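Local atomic coordinates of peroxisomal fatty acid beta-oxidation multifunctional protein MFP2 (Arabidopsis thaliana, PDB entry 2WTB), a protein that carries enoyl-CoA hydratase and 3-hydroxyacyl-CoA dehydrogenase activities in peroxisomal fatty acid beta-oxidation during seed germination. Residues P84-I89 against K269-A274. Sequence-based numbering, arbitrary orientation.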
loop_
_atom_site.group_PDB
_atom_site.type_symbol
_atom_site.label_atom_id
_atom_site.label_comp_id
_atom_site.label_asym_id
_atom_site.label_seq_id
_atom_site.Cartn_x
_atom_site.Cartn_y
_atom_site.Cartn_z
ATOM N N PRO A 84 1.274 20.072 25.623
ATOM C CA PRO A 84 2.030 20.099 26.880
ATOM C C PRO A 84 2.300 18.698 27.424
ATOM O O PRO A 84 3.408 18.183 27.269
ATOM C CB PRO A 84 1.101 20.864 27.824
ATOM C CG PRO A 84 0.333 21.768 26.928
ATOM C CD PRO A 84 0.133 21.005 25.646
ATOM N N LYS A 85 1.299 18.095 28.055
ATOM C CA LYS A 85 1.432 16.739 28.576
ATOM C C LYS A 85 1.363 15.714 27.450
ATOM O O LYS A 85 1.447 16.065 26.272
ATOM C CB LYS A 85 0.350 16.450 29.620
ATOM C CG LYS A 85 0.571 17.148 30.952
ATOM C CD LYS A 85 1.886 16.715 31.583
ATOM C CE LYS A 85 2.098 17.376 32.936
ATOM N NZ LYS A 85 3.402 16.991 33.543
ATOM N N ALA A 86 1.213 14.446 27.815
ATOM C CA ALA A 86 1.114 13.378 26.831
ATOM C C ALA A 86 -0.321 13.239 26.335
ATOM O O ALA A 86 -0.558 12.881 25.181
ATOM C CB ALA A 86 1.604 12.066 27.418
ATOM N N GLY A 87 -1.274 13.527 27.215
ATOM C CA GLY A 87 -2.680 13.419 26.877
ATOM C C GLY A 87 -3.449 14.694 27.161
ATOM O O GLY A 87 -4.610 14.653 27.567
ATOM N N TYR A 88 -2.798 15.832 26.949
ATOM C CA TYR A 88 -3.438 17.123 27.166
ATOM C C TYR A 88 -4.726 17.234 26.363
ATOM O O TYR A 88 -5.759 17.651 26.882
ATOM C CB TYR A 88 -2.492 18.266 26.798
ATOM C CG TYR A 88 -3.133 19.633 26.872
ATOM C CD1 TYR A 88 -3.575 20.149 28.083
ATOM C CD2 TYR A 88 -3.293 20.410 25.731
ATOM C CE1 TYR A 88 -4.161 21.398 28.157
ATOM C CE2 TYR A 88 -3.876 21.660 25.796
ATOM C CZ TYR A 88 -4.309 22.149 27.011
ATOM O OH TYR A 88 -4.890 23.394 27.081
ATOM N N ILE A 89 -4.659 16.853 25.092
ATOM C CA ILE A 89 -5.827 16.908 24.224
ATOM C C ILE A 89 -6.820 15.810 24.578
ATOM O O ILE A 89 -7.973 16.084 24.913
ATOM C CB ILE A 89 -5.435 16.770 22.746
ATOM C CG1 ILE A 89 -4.485 17.897 22.344
ATOM C CG2 ILE A 89 -6.674 16.780 21.866
ATOM C CD1 ILE A 89 -3.877 17.720 20.974
ATOM N N LYS A 269 -2.936 5.684 29.996
ATOM C CA LYS A 269 -2.177 4.556 29.468
ATOM C C LYS A 269 -1.990 4.696 27.964
ATOM O O LYS A 269 -0.921 4.395 27.432
ATOM C CB LYS A 269 -2.880 3.236 29.786
ATOM C CG LYS A 269 -1.941 2.043 29.897
ATOM C CD LYS A 269 -1.438 1.583 28.542
ATOM C CE LYS A 269 -0.412 0.465 28.682
ATOM N NZ LYS A 269 0.869 0.935 29.281
ATOM N N GLU A 270 -3.042 5.146 27.285
ATOM C CA GLU A 270 -2.995 5.381 25.847
ATOM C C GLU A 270 -2.079 6.558 25.529
ATOM O O GLU A 270 -1.283 6.503 24.592
ATOM N N ALA A 271 -2.194 7.620 26.320
ATOM C CA ALA A 271 -1.350 8.795 26.154
ATOM C C ALA A 271 0.126 8.425 26.237
ATOM O O ALA A 271 0.958 8.979 25.516
ATOM C CB ALA A 271 -1.694 9.841 27.198
ATOM N N GLU A 272 0.443 7.483 27.120
ATOM C CA GLU A 272 1.814 7.018 27.293
ATOM C C GLU A 272 2.254 6.151 26.117
ATOM O O GLU A 272 3.336 6.340 25.566
ATOM C CB GLU A 272 1.952 6.242 28.606
ATOM C CG GLU A 272 3.356 5.720 28.877
ATOM C CD GLU A 272 3.457 4.963 30.190
ATOM O OE1 GLU A 272 2.483 4.987 30.972
ATOM O OE2 GLU A 272 4.512 4.343 30.440
ATOM N N VAL A 273 1.406 5.200 25.737
ATOM C CA VAL A 273 1.698 4.302 24.624
ATOM C C VAL A 273 1.880 5.061 23.312
ATOM O O VAL A 273 2.691 4.678 22.465
ATOM C CB VAL A 273 0.585 3.249 24.450
ATOM C CG1 VAL A 273 0.741 2.513 23.129
ATOM C CG2 VAL A 273 0.596 2.275 25.613
ATOM N N ALA A 274 1.123 6.141 23.154
ATOM C CA ALA A 274 1.163 6.933 21.930
ATOM C C ALA A 274 2.454 7.737 21.810
ATOM O O ALA A 274 2.984 7.912 20.713
ATOM C CB ALA A 274 -0.046 7.854 21.861
#
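The methyl of Ala271 lies over the peptide that joins Ala86 to Gly87. The side chain consists of CB alone, and that atom lies 3.7 Å from Gly87 N and 3.8 Å from Ala86 C. Its height above the plane of that peptide, about 3.5 Å, is nearly as large as either distance, which identifies a face-on approach. The same Ala271 CB meets Gly87 CA at 3.7 Å, where no side chain stands between the two backbones; accordingly the CA atoms of Gly87 and Ala271 come within 4.9 Å.

Ala86 provides the second point of contact. Its CB touches Ala271 CB at 4.0 Å and approaches Ala271 O at 3.7 Å. The angle C-O···CB at that carbonyl is near 101°, placing the methyl beside the oxygen rather than beyond its end. No hydrogen bond links the segments, and the contact buries a modest 109 Å², consistent with van der Waals packing of small groups.

On the far side of the turn, the CB of Tyr88 is directed away from 269-274, and Pro84 CG rests over one face of the tyrosine ring, toward its rim. Ile89 packs on Phe33 and Leu36 of helix 33-46, whereas Val273 meets Met250 of helix 247-260. The contact thus joins the turn leading into helix 88-99 of the crotonase-type hydratase/isomerase region to helix 263-277, much later in the chain. With the Ala271 side chain about 10 Å from that of Glu119, a predicted catalytic residue, the arrangement probably belongs to the helical surroundings of a crotonase-fold active site.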